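Local coordinates for protein CurJ (Moorea producens 3L, PDB 5TZ6) that is the dehydratase domain of a polyketide synthase module and probably removes water, in vinylogous fashion, from an intermediate of curacin biosynthesis, at residues P10-K15 against I24-Y29; F243-F248 against A290-F295. The protein carries 1 engineered substitution. One frame throughout, in Å; residues are numbered along the deposited sequence.

Contact 1 of 2, residues P10-K15 against I24-Y29; sequences PLINQK and IFFESY
Gln14 and Glu27 form an antiparallel hydrogen-bonded pair, Gln14 O accepting from Glu27 N at 2.8 Å, and a classic beta bulge sets Asn13 beside Gln14 opposite the same residue. Glu27 O therefore takes two backbone donors, Asn13 N at 2.8 Å and the straighter Gln14 N at 3.0 Å. Asn13 suits the bulge because its short amide turns back on the partner strand: OD1 accepts from Tyr29 N at 3.2 Å, the donor standing well above the amide plane, while CG lies 3.5 Å from CD2 of the Tyr29 ring, the two planes 57° apart. An alanine here would probably leave Tyr29 N without this acceptor and the tyrosine ring without the amide packed on it, CB alone remaining. Gln14 and Glu27 lie side by side on one face, CG of the first 3.9 Å from CB of the second. On the opposite face Lys15, its CG anti to the backbone N (chi1 154°), runs beside Phe26, CD 3.4 Å from CE2. Lysine fits because its apolar stem packs on the ring while NZ hydrogen-bonds to Leu64 O. Ile12 CG2 meets the edge of this ring, 3.9 Å from CD2. Phe25 meets the ring of Phe16 of the second subunit. Helix 51-65 backs the hairpin, Ile12 packing on Leu57 and Ala60, and strand 90-99 continues the sheet beyond 24-30, with Gln93 NE2 bonded to Glu27 OE1.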
# COMPACT_ATOMS: atom_id res chain seq x y z
N PRO A 10 -13.05 2.64 -7.94
CA PRO A 10 -13.79 3.55 -7.04
C PRO A 10 -13.89 3.02 -5.61
O PRO A 10 -14.10 3.80 -4.67
CB PRO A 10 -15.17 3.67 -7.71
CG PRO A 10 -15.19 2.65 -8.84
CD PRO A 10 -13.75 2.42 -9.21
N LEU A 11 -13.73 1.71 -5.44
CA LEU A 11 -13.80 1.08 -4.13
C LEU A 11 -12.43 0.77 -3.53
O LEU A 11 -12.36 0.30 -2.40
CB LEU A 11 -14.60 -0.22 -4.22
CG LEU A 11 -16.09 -0.08 -4.51
CD1 LEU A 11 -16.72 -1.46 -4.64
CD2 LEU A 11 -16.78 0.73 -3.42
N ILE A 12 -11.34 1.02 -4.26
CA ILE A 12 -10.02 0.58 -3.84
C ILE A 12 -9.03 1.71 -4.09
O ILE A 12 -8.82 2.10 -5.24
CB ILE A 12 -9.57 -0.70 -4.58
CG1 ILE A 12 -10.43 -1.88 -4.13
CG2 ILE A 12 -8.10 -0.97 -4.33
CD1 ILE A 12 -10.15 -3.15 -4.89
N ASN A 13 -8.42 2.22 -3.03
CA ASN A 13 -7.49 3.33 -3.19
C ASN A 13 -6.12 2.84 -3.64
O ASN A 13 -5.56 3.36 -4.62
CB ASN A 13 -7.39 4.13 -1.90
CG ASN A 13 -8.66 4.93 -1.61
OD1 ASN A 13 -9.66 4.39 -1.16
ND2 ASN A 13 -8.61 6.23 -1.90
N GLN A 14 -5.55 1.84 -2.97
CA GLN A 14 -4.23 1.38 -3.39
C GLN A 14 -4.13 -0.13 -3.23
O GLN A 14 -4.87 -0.75 -2.46
CB GLN A 14 -3.08 2.05 -2.62
CG GLN A 14 -2.88 1.56 -1.20
CD GLN A 14 -1.67 2.19 -0.54
OE1 GLN A 14 -0.77 1.48 -0.07
NE2 GLN A 14 -1.62 3.51 -0.52
N LYS A 15 -3.22 -0.71 -4.00
CA LYS A 15 -2.87 -2.12 -3.91
C LYS A 15 -1.40 -2.23 -3.51
O LYS A 15 -0.57 -1.45 -3.97
CB LYS A 15 -3.11 -2.82 -5.25
CG LYS A 15 -2.24 -4.04 -5.49
CD LYS A 15 -2.65 -4.75 -6.77
CE LYS A 15 -1.87 -6.05 -6.96
NZ LYS A 15 -2.23 -6.74 -8.23
N ILE A 24 -1.39 -10.52 -0.56
CA ILE A 24 -1.62 -9.34 -1.38
C ILE A 24 -2.66 -8.48 -0.68
O ILE A 24 -3.65 -9.00 -0.15
CB ILE A 24 -2.09 -9.71 -2.80
CG1 ILE A 24 -1.05 -10.58 -3.50
CG2 ILE A 24 -2.37 -8.45 -3.62
CD1 ILE A 24 -1.47 -10.99 -4.90
N PHE A 25 -2.43 -7.17 -0.65
CA PHE A 25 -3.28 -6.26 0.10
C PHE A 25 -3.95 -5.25 -0.82
O PHE A 25 -3.33 -4.75 -1.76
CB PHE A 25 -2.48 -5.53 1.17
CG PHE A 25 -1.88 -6.43 2.21
CD1 PHE A 25 -0.61 -6.95 2.05
CD2 PHE A 25 -2.59 -6.76 3.35
CE1 PHE A 25 -0.05 -7.79 3.01
CE2 PHE A 25 -2.05 -7.59 4.32
CZ PHE A 25 -0.78 -8.11 4.14
N PHE A 26 -5.21 -4.96 -0.55
CA PHE A 26 -5.91 -3.83 -1.13
C PHE A 26 -6.44 -2.94 -0.01
O PHE A 26 -6.92 -3.44 1.02
CB PHE A 26 -7.04 -4.27 -2.05
CG PHE A 26 -6.56 -5.05 -3.24
CD1 PHE A 26 -6.39 -6.43 -3.18
CD2 PHE A 26 -6.26 -4.40 -4.43
CE1 PHE A 26 -5.94 -7.14 -4.28
CE2 PHE A 26 -5.80 -5.11 -5.53
CZ PHE A 26 -5.64 -6.48 -5.46
N GLU A 27 -6.30 -1.63 -0.18
CA GLU A 27 -6.61 -0.66 0.86
C GLU A 27 -7.55 0.41 0.32
O GLU A 27 -7.37 0.91 -0.80
CB GLU A 27 -5.33 0.00 1.40
CG GLU A 27 -5.58 0.90 2.60
CD GLU A 27 -4.30 1.39 3.24
OE1 GLU A 27 -3.74 0.66 4.09
OE2 GLU A 27 -3.86 2.51 2.91
N SER A 28 -8.53 0.76 1.15
CA SER A 28 -9.66 1.58 0.76
C SER A 28 -10.10 2.36 1.99
O SER A 28 -9.97 1.88 3.11
CB SER A 28 -10.80 0.73 0.21
OG SER A 28 -11.72 1.53 -0.52
N TYR A 29 -10.61 3.57 1.77
CA TYR A 29 -10.99 4.47 2.87
C TYR A 29 -12.50 4.68 2.83
O TYR A 29 -13.01 5.45 2.00
CB TYR A 29 -10.22 5.78 2.78
CG TYR A 29 -8.73 5.57 2.77
CD1 TYR A 29 -8.07 5.05 3.88
CD2 TYR A 29 -7.97 5.89 1.65
CE1 TYR A 29 -6.70 4.85 3.87
CE2 TYR A 29 -6.61 5.69 1.63
CZ TYR A 29 -5.97 5.18 2.74
OH TYR A 29 -4.61 4.98 2.71

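Contact 2 of 2, residues F243-F248 against A290-F295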
# COMPACT_ATOMS: atom_id res chain seq x y z
N PHE A 243 -26.18 -14.13 5.68
CA PHE A 243 -25.31 -14.77 6.65
C PHE A 243 -24.20 -15.60 6.01
O PHE A 243 -23.07 -15.56 6.50
CB PHE A 243 -26.16 -15.64 7.58
CG PHE A 243 -25.37 -16.39 8.60
CD1 PHE A 243 -24.88 -17.66 8.32
CD2 PHE A 243 -25.14 -15.84 9.85
CE1 PHE A 243 -24.15 -18.36 9.27
CE2 PHE A 243 -24.41 -16.55 10.81
CZ PHE A 243 -23.92 -17.81 10.51
N SER A 244 -24.50 -16.34 4.95
CA SER A 244 -23.46 -17.13 4.29
C SER A 244 -23.84 -17.34 2.84
O SER A 244 -25.02 -17.29 2.47
CB SER A 244 -23.26 -18.47 5.00
OG SER A 244 -24.42 -19.29 4.88
N ILE A 245 -22.83 -17.61 2.01
CA ILE A 245 -23.04 -17.83 0.58
C ILE A 245 -22.13 -18.96 0.11
O ILE A 245 -20.91 -18.89 0.30
CB ILE A 245 -22.76 -16.55 -0.24
CG1 ILE A 245 -23.85 -15.51 0.03
CG2 ILE A 245 -22.70 -16.87 -1.72
CD1 ILE A 245 -23.55 -14.16 -0.56
N ASP A 246 -22.71 -19.99 -0.50
CA ASP A 246 -21.88 -21.08 -1.00
C ASP A 246 -21.05 -20.64 -2.20
O ASP A 246 -19.83 -20.85 -2.22
CB ASP A 246 -22.74 -22.30 -1.34
CG ASP A 246 -23.40 -22.90 -0.12
OD1 ASP A 246 -22.83 -22.77 0.99
OD2 ASP A 246 -24.49 -23.51 -0.25
N LYS A 247 -21.67 -20.01 -3.20
CA LYS A 247 -20.88 -19.54 -4.33
C LYS A 247 -21.54 -18.34 -5.02
O LYS A 247 -22.71 -18.40 -5.39
CB LYS A 247 -20.67 -20.66 -5.35
CG LYS A 247 -19.86 -20.24 -6.56
CD LYS A 247 -19.41 -21.45 -7.36
CE LYS A 247 -20.61 -22.19 -7.92
NZ LYS A 247 -20.21 -23.49 -8.52
N PHE A 248 -20.76 -17.29 -5.22
CA PHE A 248 -21.18 -16.10 -5.96
C PHE A 248 -20.30 -15.98 -7.21
O PHE A 248 -19.09 -15.82 -7.10
CB PHE A 248 -21.05 -14.86 -5.09
CG PHE A 248 -21.58 -13.60 -5.73
CD1 PHE A 248 -20.92 -13.02 -6.80
CD2 PHE A 248 -22.72 -12.99 -5.24
CE1 PHE A 248 -21.40 -11.86 -7.38
CE2 PHE A 248 -23.21 -11.83 -5.82
CZ PHE A 248 -22.55 -11.27 -6.89
N ALA A 290 -24.71 -12.37 -13.09
CA ALA A 290 -24.18 -12.88 -11.84
C ALA A 290 -25.11 -13.97 -11.34
O ALA A 290 -26.30 -14.00 -11.68
CB ALA A 290 -24.03 -11.78 -10.79
N GLN A 291 -24.57 -14.85 -10.51
CA GLN A 291 -25.34 -15.98 -10.00
C GLN A 291 -24.93 -16.29 -8.57
O GLN A 291 -23.75 -16.21 -8.23
CB GLN A 291 -25.15 -17.22 -10.87
CG GLN A 291 -26.07 -18.36 -10.51
CD GLN A 291 -25.91 -19.54 -11.44
OE1 GLN A 291 -26.89 -20.12 -11.91
NE2 GLN A 291 -24.67 -19.92 -11.70
N VAL A 292 -25.90 -16.63 -7.74
CA VAL A 292 -25.66 -16.93 -6.33
C VAL A 292 -26.27 -18.29 -6.03
O VAL A 292 -27.48 -18.49 -6.22
CB VAL A 292 -26.26 -15.86 -5.40
CG1 VAL A 292 -26.06 -16.26 -3.94
CG2 VAL A 292 -25.65 -14.51 -5.69
N ILE A 293 -25.44 -19.21 -5.55
CA ILE A 293 -25.86 -20.55 -5.18
C ILE A 293 -25.66 -20.70 -3.68
O ILE A 293 -24.57 -20.40 -3.16
CB ILE A 293 -25.05 -21.62 -5.94
CG1 ILE A 293 -25.30 -21.52 -7.45
CG2 ILE A 293 -25.39 -23.02 -5.44
CD1 ILE A 293 -26.69 -21.93 -7.85
N GLY A 294 -26.69 -21.17 -3.00
CA GLY A 294 -26.57 -21.41 -1.57
C GLY A 294 -26.55 -20.15 -0.73
O GLY A 294 -25.78 -20.07 0.24
N PHE A 295 -27.33 -19.14 -1.11
CA PHE A 295 -27.50 -17.98 -0.25
C PHE A 295 -28.29 -18.38 0.98
O PHE A 295 -29.37 -18.97 0.87
CB PHE A 295 -28.23 -16.86 -0.99
CG PHE A 295 -28.50 -15.66 -0.14
CD1 PHE A 295 -29.60 -15.63 0.71
CD2 PHE A 295 -27.66 -14.55 -0.19
CE1 PHE A 295 -29.85 -14.53 1.50
CE2 PHE A 295 -27.92 -13.44 0.60
CZ PHE A 295 -29.02 -13.43 1.44
O HOH W 1 -24.79 -20.72 2.64
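Phe248 packs on Val292 where strands 239-250 and 288-300 of a hotdog-fold sheet run antiparallel, each turning a corner here. The tight part is apolar. Phe248 CG stands anti to the backbone N (chi1 -175°), and from there the ring reaches Val292 CG2, 3.3 Å from CD2; Ala290 CB lies near CZ, a small methyl beside the ring. Val292 also offers CG1 to Ile245 CG2, the two side chains crossing at about a right angle, and Ile245 CG1 lies 3.9 Å from Phe295 CD2. Branched and aromatic residues suit this face, where Ile245 and Phe248 both pack on Ile55 of helix 51-65. Between the strands, Lys247 and Ile293 exchange two backbone N-to-O bonds of 2.9 Å, the one from Ile293 N almost straight at 173°. A classic beta bulge sets Asp246 and Lys247 against the single residue Ile293, and here the packing gives way to the polar, solvent side. Asp246 N bonds to Gly294 O at 3.2 Å from well above the carbonyl plane. Gly294 has a positive phi (73°), which favours glycine, and its lack of a side chain lets Asp246 OD2 come within 3.2 Å of its CA. A water joins the polar groups: it donates to Gly294 O at 2.7 Å and weakly to Asp246 OD1, and lies 2.7 Å from Ser244 OG.

How the contacts relate
Contact 1 and contact 2 belong to different halves of the dehydratase, consistent with its double hotdog fold, and do not touch: their centres are 24 Å apart and their nearest atoms about 12 Å. Both pack on helix 51-65, whose first residue, Gly51, lines the ligand pocket. Contact 2 is nearer the hydroxy acid bound to this engineered, inactive mutant: the side chain of Phe295 is about 7 Å from it and meets Phe222 of helix 215-223, which also carries the pocket residue Asp219. The pocket residues Phe240, Val241 and Pro242 immediately precede segment 243-248. Contact 1, centred 18 Å from the centre of the chain against 10 Å for contact 2, instead meets the second subunit.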